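Local atomic coordinates of RNA-dependent RNA polymerase (Taggert virus, PDB entry 6DX3), a protein that contains a viral OTU-domain cysteine protease, the part crystallised here, which probably removes ubiquitin from proteins in the infected cell. Residues A[115-120]-A[141-146]; A[29-34]-A[145-150]; A[74-79]-A[104-109]; A[64-69]-A[88-93]. All blocks are in the same frame, centred on the assembly; numbering follows the deposited sequence.

Contact 1: A[115-120]-A[141-146]; sequences TVYIWH and SINIMH
Parallel strand pairing joins 115-120 to 141-146 in the middle of the mixed OTU sheet, with Val116 beside Ile142 and each following residue beside its counterpart as far as His120 and His146. Five backbone bonds run back and forth in the parallel ladder, from Ile142 N to Thr115 O through to His146 N to Trp119 O (2.6 Å). On the face of Val116 and Ile118, which helix 102-112 covers through Val105, Ile144 has CG1 between its backbone N and carbonyl carbon (chi1 64°). Ile144 CD1 lies 4.0 Å from Ile118 CG1, the two side chains side by side. The other face is more polar. Tyr117 and Trp119 flank Asn143, and Ser141 OG, hydrogen-bonded to Pro137 O, sits at the edge of the tyrosine ring, 3.5 Å from CE2. Asn143 OD1 lies in the indole plane and takes the N-H of Trp119 NE1 on a lone pair (2.9 Å, 158° at the hydrogen), while also touching Tyr117 CB at 3.2 Å. Asn143 ND2 donates to Met138 O, and Phe29 meets the Trp119 ring edge-to-face. With both ends engaged, the buried Asn143 amide has its flip defined, and the indole N-H is satisfied on this buried face by the neighbouring strand.

Contact 2: A[29-34]-A[145-150]; sequences FEIVNQ and MHRRNH
Ile31 packs against the ends of two side chains of 145-150, Met145 and Arg147, crossing that of Arg147 at a slant. Its CG2 is 4.0 Å from Arg147 NH1, and its CD1, on the other branch, approaches Met145 SD at 4.3 Å. Met145 in turn sets its sulfur 4.1 Å above one face of the Arg147 guanidinium, offset toward the rim. The arginine chain bends at chi3 (73°), which places NE. Its charge has two acidic partners: NE pairs with Glu121, and NH1 with Asp152. Strands 29-32 and 142-147 are not direct neighbours, because strand 150-156 runs between them, so the contact passes from side chain to side chain across that strand. Met145 and Ile31 both also touch Leu154 on it.

Farther along, His150 approaches the backbone of Gln34. Gln34 O lies in the imidazole plane at the ring edge, 3.3 Å from CE1. The NE2 of His150 is hydrogen-bonded to Asp152 OD1, which also accepts from Gln34 N, so the backbone N-H of Gln34 probably helps to position Asp152. His150 closes a type II' turn that starts at Arg147, in which Arg147 N donates to His150 O (2.7 Å) and His150 N to Arg147 O (2.8 Å), a tight two-residue hairpin with Arg148 at positive phi (59°). The ring also touches Cys40, at the start of helix 40-49. Cysteine, histidine and aspartate in this order match the catalytic triad of OTU cysteine proteases, and the arrangement is consistent with that active site.

Contact 3: A[74-79]-A[104-109]; sequences DTTEET and EVNFFS
Asn106 reaches from helix 102-112 to segment 74-79, a loop leading into a 3-10 turn in the helical part of the OTU fold, and its side chain meets that segment atom by atom. CB lies 3.6 Å from Glu78 OE2. CG, anti to the backbone N (chi1 -165°), comes up to Thr76 CG2, and the two side chains meet tip to tip. OD1 is 3.7 Å from that same methyl and accepts from Gln110 NE2. ND2 makes the direct bond, to Glu78 OE2 at 2.8 Å and nearly straight (173° at the hydrogen). The oxygen lies in the amide plane and uses its anti lone pair, while carboxylate and amide planes are turned 61° apart. Glu78 OE2 also bonds Tyr133 OH and OE1 bonds Ser102 OG, so this buried carboxylate ties the turn to the helix and to strand 126-133; these donors probably stabilise its charge. Beside this polar pair, Thr76 OG1 comes within 3.3 Å of Phe107 CE1, yet it is hydrogen-bonded to Phe72 O and Gln110 NE2. Thr76 O receives both N and OG1 of Thr79. The Thr79 side chain crosses that of Phe107 at about a right angle, with CG2 3.7 Å from CZ.

Contact 4: A[64-69]-A[88-93]; sequences QVREAA and GYLARI
An antiparallel helix pair on the outer side of the OTU helical region brings Ala69 and Val65 against Tyr89, Leu90 and Ile93. The short axes of 64-69 and 88-93 run 173° apart in direction and come within 10.8 Å, a spacing bridged by side chains of 88-93 that reach Val65, Arg66 and Ala69. Ala69 CB sits at the edge of the Tyr89 ring, near its plane, 3.7 Å from CE2. The same methyl touches Leu90 CD2 at 3.9 Å. That leucine branch also meets Arg66 CG at 3.9 Å, the two side chains crossing at about a right angle, so the aliphatic base of the exposed arginine takes part in the apolar packing. The Tyr89 ring is backed within its own helix by Ile93 CG1, 4.1 Å above one face and offset toward the rim. The Tyr89 hydroxyl is hydrogen-bonded to Glu104 OE1 of helix 102-112, linking a third helix to the pair. Ile93 has CG1 between its backbone N and carbonyl carbon (chi1 66°). At the tip of that branch, Ile93 CD1 lies 4.1 Å from Val65 CG1.

Contacts 1 and 2 lie on or beside the sheet, contacts 3 and 4 in the helical region. Contacts 1 and 2 share Met145, His146 and strand 142-147; their centres are 9 Å apart and they touch through Phe29. Contacts 3 and 4, with centres 10 Å apart, meet where Phe107 packs on Ala68 and Ala69 and where Glu104 joins Tyr89. Helix 102-112 bridges the two groups, Val105 touching Val116 and Ile118 of contact 1, 15 Å from contact 3 between centres. Along the chain, contacts 3 and 4 alternate within the loop closed by contact 2, about 21 and 23 Å away, and contact 1 opens after both have closed. The probable catalytic site at contact 2 thus lies across the chain's centre from the helical contacts.

Contact 1: A[115-120]-A[141-146]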
# COMPACT_ATOMS: atom_id res chain seq x y z
N THR A 115 8.29 -1.03 -4.86
CA THR A 115 8.26 -1.25 -3.43
C THR A 115 7.25 -0.31 -2.78
O THR A 115 7.15 0.86 -3.15
CB THR A 115 9.65 -1.04 -2.83
OG1 THR A 115 10.57 -1.97 -3.42
CG2 THR A 115 9.63 -1.26 -1.32
N VAL A 116 6.49 -0.84 -1.82
CA VAL A 116 5.47 -0.07 -1.11
C VAL A 116 5.70 -0.22 0.39
O VAL A 116 5.80 -1.33 0.90
CB VAL A 116 4.05 -0.53 -1.48
CG1 VAL A 116 3.02 0.28 -0.69
CG2 VAL A 116 3.80 -0.38 -2.97
N TYR A 117 5.80 0.92 1.07
CA TYR A 117 5.81 0.97 2.53
C TYR A 117 4.40 1.30 3.01
O TYR A 117 3.77 2.22 2.48
CB TYR A 117 6.79 2.02 3.05
CG TYR A 117 8.26 1.72 2.85
CD1 TYR A 117 9.14 1.76 3.92
CD2 TYR A 117 8.78 1.43 1.59
CE1 TYR A 117 10.49 1.51 3.75
CE2 TYR A 117 10.12 1.17 1.41
CZ TYR A 117 10.97 1.21 2.50
OH TYR A 117 12.31 0.95 2.33
N ILE A 118 3.92 0.55 4.00
CA ILE A 118 2.62 0.81 4.62
C ILE A 118 2.88 1.18 6.07
O ILE A 118 3.24 0.32 6.88
CB ILE A 118 1.67 -0.39 4.52
CG1 ILE A 118 1.62 -0.93 3.08
CG2 ILE A 118 0.28 -0.00 4.98
CD1 ILE A 118 0.69 -2.12 2.92
N TRP A 119 2.69 2.46 6.39
CA TRP A 119 2.92 2.96 7.74
C TRP A 119 1.62 2.92 8.52
O TRP A 119 0.60 3.47 8.07
CB TRP A 119 3.49 4.38 7.70
CG TRP A 119 4.73 4.50 6.86
CD1 TRP A 119 4.79 4.55 5.50
CD2 TRP A 119 6.08 4.60 7.33
NE1 TRP A 119 6.10 4.67 5.09
CE2 TRP A 119 6.91 4.70 6.19
CE3 TRP A 119 6.67 4.60 8.60
CZ2 TRP A 119 8.30 4.81 6.29
CZ3 TRP A 119 8.05 4.71 8.69
CH2 TRP A 119 8.84 4.81 7.54
N HIS A 120 1.64 2.28 9.69
CA HIS A 120 0.43 2.11 10.49
C HIS A 120 0.34 3.22 11.53
O HIS A 120 1.21 3.34 12.40
CB HIS A 120 0.41 0.75 11.17
CG HIS A 120 -0.65 0.63 12.22
ND1 HIS A 120 -0.40 0.83 13.56
CD2 HIS A 120 -1.98 0.36 12.12
CE1 HIS A 120 -1.52 0.67 14.24
NE2 HIS A 120 -2.49 0.38 13.39
N SER A 141 10.46 4.51 -3.04
CA SER A 141 9.33 3.60 -2.99
C SER A 141 8.05 4.40 -2.78
O SER A 141 8.07 5.61 -2.53
CB SER A 141 9.50 2.57 -1.86
OG SER A 141 10.74 1.89 -1.97
N ILE A 142 6.92 3.70 -2.87
CA ILE A 142 5.63 4.27 -2.54
C ILE A 142 5.40 4.13 -1.04
O ILE A 142 5.51 3.03 -0.48
CB ILE A 142 4.50 3.58 -3.33
CG1 ILE A 142 4.67 3.86 -4.83
CG2 ILE A 142 3.14 4.04 -2.83
CD1 ILE A 142 3.81 2.98 -5.71
N ASN A 143 5.08 5.24 -0.38
CA ASN A 143 4.75 5.24 1.03
C ASN A 143 3.29 5.62 1.20
O ASN A 143 2.84 6.62 0.64
CB ASN A 143 5.65 6.21 1.81
CG ASN A 143 7.11 5.81 1.75
OD1 ASN A 143 7.61 5.11 2.63
ND2 ASN A 143 7.81 6.25 0.70
N ILE A 144 2.55 4.80 1.95
CA ILE A 144 1.15 5.08 2.26
C ILE A 144 0.95 4.93 3.77
O ILE A 144 1.74 4.29 4.46
CB ILE A 144 0.17 4.17 1.49
CG1 ILE A 144 0.34 2.71 1.90
CG2 ILE A 144 0.35 4.32 -0.01
CD1 ILE A 144 -0.62 1.78 1.20
N MET A 145 -0.12 5.54 4.26
CA MET A 145 -0.41 5.62 5.69
C MET A 145 -1.71 4.88 5.97
O MET A 145 -2.76 5.24 5.43
CB MET A 145 -0.51 7.07 6.15
CG MET A 145 -0.47 7.28 7.66
SD MET A 145 -0.38 9.03 8.09
CE MET A 145 -1.09 9.03 9.73
N HIS A 146 -1.64 3.86 6.82
CA HIS A 146 -2.81 3.06 7.19
C HIS A 146 -3.46 3.67 8.43
O HIS A 146 -2.87 3.67 9.51
CB HIS A 146 -2.39 1.62 7.45
CG HIS A 146 -3.52 0.64 7.45
ND1 HIS A 146 -3.39 -0.66 7.89
CD2 HIS A 146 -4.81 0.77 7.04
CE1 HIS A 146 -4.54 -1.29 7.77
NE2 HIS A 146 -5.42 -0.44 7.26

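Contact 2: A[29-34]-A[145-150]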
# COMPACT_ATOMS: atom_id res chain seq x y z
N PHE A 29 7.27 13.10 6.01
CA PHE A 29 6.37 13.10 4.86
C PHE A 29 5.42 14.29 4.92
O PHE A 29 5.29 14.97 5.93
CB PHE A 29 5.54 11.82 4.78
CG PHE A 29 6.36 10.56 4.73
CD1 PHE A 29 6.48 9.76 5.85
CD2 PHE A 29 6.98 10.18 3.55
CE1 PHE A 29 7.23 8.60 5.81
CE2 PHE A 29 7.73 9.02 3.50
CZ PHE A 29 7.85 8.23 4.63
N GLU A 30 4.76 14.51 3.79
CA GLU A 30 3.54 15.30 3.71
C GLU A 30 2.38 14.34 3.47
O GLU A 30 2.44 13.50 2.57
CB GLU A 30 3.60 16.33 2.58
CG GLU A 30 2.24 16.64 1.97
CD GLU A 30 2.27 17.81 1.03
OE1 GLU A 30 3.22 18.62 1.11
OE2 GLU A 30 1.34 17.93 0.21
N ILE A 31 1.34 14.45 4.30
CA ILE A 31 0.16 13.62 4.14
C ILE A 31 -0.65 14.16 2.97
O ILE A 31 -1.21 15.26 3.04
CB ILE A 31 -0.69 13.58 5.42
CG1 ILE A 31 0.14 13.05 6.60
CG2 ILE A 31 -1.94 12.74 5.21
CD1 ILE A 31 -0.50 13.29 7.95
N VAL A 32 -0.70 13.40 1.87
CA VAL A 32 -1.52 13.75 0.72
C VAL A 32 -2.85 13.03 0.88
O VAL A 32 -2.96 11.83 0.62
CB VAL A 32 -0.84 13.39 -0.60
CG1 VAL A 32 -1.66 13.91 -1.78
CG2 VAL A 32 0.57 13.97 -0.64
N ASN A 33 -3.87 13.77 1.33
CA ASN A 33 -5.13 13.15 1.70
C ASN A 33 -5.85 12.61 0.47
O ASN A 33 -5.93 13.28 -0.57
CB ASN A 33 -6.02 14.16 2.43
CG ASN A 33 -5.31 14.82 3.59
OD1 ASN A 33 -4.83 15.95 3.47
ND2 ASN A 33 -5.24 14.13 4.72
N GLN A 34 -6.37 11.40 0.59
CA GLN A 34 -7.12 10.72 -0.45
C GLN A 34 -8.61 10.71 -0.10
O GLN A 34 -8.98 10.82 1.07
CB GLN A 34 -6.61 9.28 -0.61
CG GLN A 34 -5.14 9.22 -1.00
CD GLN A 34 -4.85 10.01 -2.26
OE1 GLN A 34 -5.52 9.85 -3.28
NE2 GLN A 34 -3.84 10.88 -2.19
N MET A 145 -0.12 5.54 4.26
CA MET A 145 -0.41 5.62 5.69
C MET A 145 -1.71 4.88 5.97
O MET A 145 -2.76 5.24 5.43
CB MET A 145 -0.51 7.07 6.15
CG MET A 145 -0.47 7.28 7.66
SD MET A 145 -0.38 9.03 8.09
CE MET A 145 -1.09 9.03 9.73
N HIS A 146 -1.64 3.86 6.82
CA HIS A 146 -2.81 3.06 7.19
C HIS A 146 -3.46 3.67 8.43
O HIS A 146 -2.87 3.67 9.51
CB HIS A 146 -2.39 1.62 7.45
CG HIS A 146 -3.52 0.64 7.45
ND1 HIS A 146 -3.39 -0.66 7.89
CD2 HIS A 146 -4.81 0.77 7.04
CE1 HIS A 146 -4.54 -1.29 7.77
NE2 HIS A 146 -5.42 -0.44 7.26
N ARG A 147 -4.68 4.18 8.27
CA ARG A 147 -5.39 4.91 9.32
C ARG A 147 -6.73 4.23 9.57
O ARG A 147 -7.72 4.54 8.91
CB ARG A 147 -5.56 6.37 8.92
CG ARG A 147 -4.39 6.93 8.13
CD ARG A 147 -4.57 8.41 7.81
NE ARG A 147 -4.39 9.26 8.98
CZ ARG A 147 -4.38 10.59 8.94
NH1 ARG A 147 -4.54 11.21 7.78
NH2 ARG A 147 -4.21 11.29 10.05
N ARG A 148 -6.74 3.26 10.47
CA ARG A 148 -7.88 2.42 10.70
C ARG A 148 -8.14 1.78 9.36
O ARG A 148 -7.34 1.10 8.86
CB ARG A 148 -9.09 3.09 11.35
CG ARG A 148 -8.78 3.86 12.64
CD ARG A 148 -8.34 3.03 13.83
NE ARG A 148 -9.47 2.42 14.50
CZ ARG A 148 -10.11 2.95 15.52
NH1 ARG A 148 -9.73 4.09 16.07
NH2 ARG A 148 -11.14 2.30 15.99
N ASN A 149 -9.27 1.97 8.78
CA ASN A 149 -9.53 1.39 7.47
C ASN A 149 -9.16 2.32 6.32
O ASN A 149 -9.14 1.86 5.17
CB ASN A 149 -11.00 0.99 7.38
CG ASN A 149 -11.37 -0.12 8.35
OD1 ASN A 149 -10.54 -0.96 8.70
ND2 ASN A 149 -12.62 -0.11 8.81
N HIS A 150 -8.85 3.58 6.58
CA HIS A 150 -8.52 4.56 5.56
C HIS A 150 -7.03 4.51 5.21
O HIS A 150 -6.19 4.16 6.04
CB HIS A 150 -8.89 5.97 6.03
CG HIS A 150 -8.60 7.05 5.02
ND1 HIS A 150 -9.46 7.35 3.99
CD2 HIS A 150 -7.56 7.91 4.91
CE1 HIS A 150 -8.96 8.34 3.27
NE2 HIS A 150 -7.81 8.70 3.81

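Contact 3: A[74-79]-A[104-109]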
# COMPACT_ATOMS: atom_id res chain seq x y z
N ASP A 74 -1.03 -18.51 -6.31
CA ASP A 74 -0.49 -19.78 -5.84
C ASP A 74 0.92 -19.67 -5.28
O ASP A 74 1.44 -20.67 -4.77
CB ASP A 74 -0.50 -20.81 -6.98
CG ASP A 74 -1.89 -21.04 -7.53
OD1 ASP A 74 -2.85 -21.08 -6.74
OD2 ASP A 74 -2.01 -21.18 -8.77
N THR A 75 1.56 -18.51 -5.38
CA THR A 75 2.92 -18.32 -4.88
C THR A 75 3.01 -17.18 -3.87
O THR A 75 4.13 -16.75 -3.54
CB THR A 75 3.89 -18.06 -6.03
OG1 THR A 75 3.53 -16.84 -6.70
CG2 THR A 75 3.87 -19.21 -7.04
N THR A 76 1.89 -16.66 -3.40
CA THR A 76 1.87 -15.55 -2.45
C THR A 76 1.44 -16.10 -1.09
O THR A 76 0.27 -16.48 -0.91
CB THR A 76 0.93 -14.44 -2.93
OG1 THR A 76 1.32 -14.02 -4.25
CG2 THR A 76 1.00 -13.23 -2.00
N GLU A 77 2.38 -16.13 -0.14
CA GLU A 77 2.10 -16.75 1.15
C GLU A 77 1.03 -16.00 1.93
O GLU A 77 0.30 -16.60 2.72
CB GLU A 77 3.38 -16.84 1.99
CG GLU A 77 4.49 -17.64 1.34
CD GLU A 77 4.08 -19.07 1.02
OE1 GLU A 77 3.63 -19.79 1.94
OE2 GLU A 77 4.19 -19.47 -0.16
N GLU A 78 0.92 -14.68 1.72
CA GLU A 78 -0.07 -13.90 2.45
C GLU A 78 -1.50 -14.38 2.18
O GLU A 78 -2.38 -14.16 3.02
CB GLU A 78 0.07 -12.41 2.10
CG GLU A 78 -0.88 -11.52 2.88
CD GLU A 78 -0.40 -10.08 3.01
OE1 GLU A 78 -0.96 -9.36 3.85
OE2 GLU A 78 0.53 -9.68 2.27
N THR A 79 -1.74 -15.04 1.05
CA THR A 79 -3.08 -15.55 0.78
C THR A 79 -3.50 -16.64 1.75
O THR A 79 -4.70 -16.87 1.93
CB THR A 79 -3.19 -16.08 -0.65
OG1 THR A 79 -2.48 -17.32 -0.75
CG2 THR A 79 -2.62 -15.08 -1.66
N GLU A 104 -3.77 -6.67 -1.17
CA GLU A 104 -3.86 -6.03 -2.48
C GLU A 104 -2.61 -5.22 -2.78
O GLU A 104 -2.20 -5.13 -3.95
CB GLU A 104 -5.11 -5.14 -2.54
CG GLU A 104 -6.43 -5.91 -2.56
CD GLU A 104 -6.74 -6.58 -1.23
OE1 GLU A 104 -6.49 -7.79 -1.10
OE2 GLU A 104 -7.22 -5.89 -0.31
N VAL A 105 -2.00 -4.61 -1.76
CA VAL A 105 -0.69 -4.00 -1.95
C VAL A 105 0.33 -5.05 -2.34
O VAL A 105 1.17 -4.84 -3.22
CB VAL A 105 -0.26 -3.24 -0.68
CG1 VAL A 105 1.15 -2.69 -0.86
CG2 VAL A 105 -1.24 -2.14 -0.34
N ASN A 106 0.28 -6.21 -1.67
CA ASN A 106 1.17 -7.32 -1.99
C ASN A 106 1.11 -7.65 -3.47
O ASN A 106 2.15 -7.71 -4.15
CB ASN A 106 0.78 -8.54 -1.14
CG ASN A 106 1.85 -9.62 -1.13
OD1 ASN A 106 2.54 -9.84 -2.12
ND2 ASN A 106 1.97 -10.31 0.00
N PHE A 107 -0.10 -7.85 -4.00
CA PHE A 107 -0.24 -8.24 -5.41
C PHE A 107 0.20 -7.12 -6.35
O PHE A 107 0.86 -7.38 -7.36
CB PHE A 107 -1.68 -8.65 -5.69
CG PHE A 107 -2.01 -10.04 -5.24
CD1 PHE A 107 -1.13 -11.08 -5.49
CD2 PHE A 107 -3.18 -10.30 -4.55
CE1 PHE A 107 -1.42 -12.37 -5.07
CE2 PHE A 107 -3.48 -11.59 -4.13
CZ PHE A 107 -2.60 -12.62 -4.39
N PHE A 108 -0.15 -5.87 -6.04
CA PHE A 108 0.23 -4.77 -6.93
C PHE A 108 1.74 -4.59 -6.97
O PHE A 108 2.31 -4.32 -8.03
CB PHE A 108 -0.45 -3.48 -6.49
CG PHE A 108 -0.07 -2.29 -7.33
CD1 PHE A 108 -0.61 -2.11 -8.59
CD2 PHE A 108 0.84 -1.35 -6.85
CE1 PHE A 108 -0.25 -1.01 -9.37
CE2 PHE A 108 1.19 -0.25 -7.62
CZ PHE A 108 0.65 -0.09 -8.88
N SER A 109 2.40 -4.71 -5.81
CA SER A 109 3.86 -4.58 -5.77
C SER A 109 4.53 -5.64 -6.62
O SER A 109 5.55 -5.37 -7.28
CB SER A 109 4.34 -4.67 -4.32
OG SER A 109 3.98 -5.91 -3.75

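Contact 4: A[64-69]-A[88-93]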
# COMPACT_ATOMS: atom_id res chain seq x y z
N GLN A 64 -5.44 -3.70 -12.12
CA GLN A 64 -4.15 -4.37 -12.09
C GLN A 64 -4.05 -5.36 -10.93
O GLN A 64 -3.39 -6.39 -11.06
CB GLN A 64 -3.03 -3.33 -11.99
CG GLN A 64 -2.80 -2.54 -13.27
CD GLN A 64 -2.08 -3.35 -14.33
OE1 GLN A 64 -1.05 -3.97 -14.06
NE2 GLN A 64 -2.62 -3.36 -15.54
N VAL A 65 -4.70 -5.06 -9.80
CA VAL A 65 -4.67 -5.96 -8.66
C VAL A 65 -5.37 -7.27 -9.00
O VAL A 65 -4.89 -8.36 -8.63
CB VAL A 65 -5.29 -5.28 -7.43
CG1 VAL A 65 -5.54 -6.30 -6.32
CG2 VAL A 65 -4.40 -4.16 -6.92
N ARG A 66 -6.49 -7.20 -9.72
CA ARG A 66 -7.23 -8.41 -10.06
C ARG A 66 -6.40 -9.34 -10.94
O ARG A 66 -6.40 -10.56 -10.73
CB ARG A 66 -8.55 -8.05 -10.76
CG ARG A 66 -9.27 -9.26 -11.36
CD ARG A 66 -10.62 -8.88 -11.94
NE ARG A 66 -10.48 -7.89 -13.01
CZ ARG A 66 -11.48 -7.15 -13.48
NH1 ARG A 66 -12.70 -7.28 -12.97
NH2 ARG A 66 -11.26 -6.28 -14.45
N GLU A 67 -5.71 -8.80 -11.94
CA GLU A 67 -4.84 -9.64 -12.76
C GLU A 67 -3.60 -10.07 -11.99
O GLU A 67 -3.11 -11.19 -12.20
CB GLU A 67 -4.45 -8.90 -14.05
CG GLU A 67 -5.59 -8.80 -15.06
CD GLU A 67 -5.27 -7.89 -16.23
OE1 GLU A 67 -4.26 -8.13 -16.92
OE2 GLU A 67 -6.03 -6.92 -16.45
N ALA A 68 -3.09 -9.22 -11.11
CA ALA A 68 -1.96 -9.61 -10.27
C ALA A 68 -2.34 -10.77 -9.35
O ALA A 68 -1.53 -11.68 -9.12
CB ALA A 68 -1.47 -8.43 -9.45
N ALA A 69 -3.57 -10.75 -8.82
CA ALA A 69 -4.04 -11.86 -7.99
C ALA A 69 -4.10 -13.16 -8.79
O ALA A 69 -3.67 -14.21 -8.30
CB ALA A 69 -5.41 -11.53 -7.41
N GLY A 88 -13.38 -16.63 -4.75
CA GLY A 88 -14.08 -15.90 -3.71
C GLY A 88 -13.39 -14.61 -3.32
O GLY A 88 -14.04 -13.63 -2.96
N TYR A 89 -12.05 -14.59 -3.39
CA TYR A 89 -11.31 -13.38 -3.09
C TYR A 89 -11.62 -12.28 -4.10
O TYR A 89 -11.90 -11.14 -3.72
CB TYR A 89 -9.81 -13.68 -3.06
CG TYR A 89 -8.91 -12.47 -3.10
CD1 TYR A 89 -8.64 -11.74 -1.95
CD2 TYR A 89 -8.30 -12.07 -4.28
CE1 TYR A 89 -7.80 -10.64 -1.98
CE2 TYR A 89 -7.47 -10.97 -4.33
CZ TYR A 89 -7.22 -10.26 -3.17
OH TYR A 89 -6.38 -9.16 -3.21
N LEU A 90 -11.59 -12.62 -5.39
CA LEU A 90 -11.88 -11.63 -6.42
C LEU A 90 -13.32 -11.15 -6.34
O LEU A 90 -13.60 -9.97 -6.58
CB LEU A 90 -11.59 -12.22 -7.81
CG LEU A 90 -10.14 -12.56 -8.13
CD1 LEU A 90 -10.03 -13.24 -9.49
CD2 LEU A 90 -9.25 -11.32 -8.08
N ALA A 91 -14.26 -12.04 -6.00
CA ALA A 91 -15.66 -11.64 -5.90
C ALA A 91 -15.87 -10.60 -4.81
O ALA A 91 -16.80 -9.79 -4.90
CB ALA A 91 -16.54 -12.86 -5.65
N ARG A 92 -15.02 -10.59 -3.79
CA ARG A 92 -15.12 -9.61 -2.72
C ARG A 92 -14.42 -8.30 -3.07
O ARG A 92 -15.03 -7.23 -3.00
CB ARG A 92 -14.55 -10.17 -1.42
CG ARG A 92 -14.40 -9.12 -0.33
CD ARG A 92 -13.93 -9.73 0.98
NE ARG A 92 -12.60 -10.33 0.86
CZ ARG A 92 -11.46 -9.65 0.95
NH1 ARG A 92 -11.49 -8.34 1.15
NH2 ARG A 92 -10.30 -10.28 0.83
N ILE A 93 -13.14 -8.36 -3.44
CA ILE A 93 -12.37 -7.14 -3.63
C ILE A 93 -12.80 -6.38 -4.87
O ILE A 93 -12.54 -5.17 -4.97
CB ILE A 93 -10.86 -7.45 -3.68
CG1 ILE A 93 -10.51 -8.27 -4.92
CG2 ILE A 93 -10.43 -8.16 -2.41
CD1 ILE A 93 -9.09 -8.06 -5.41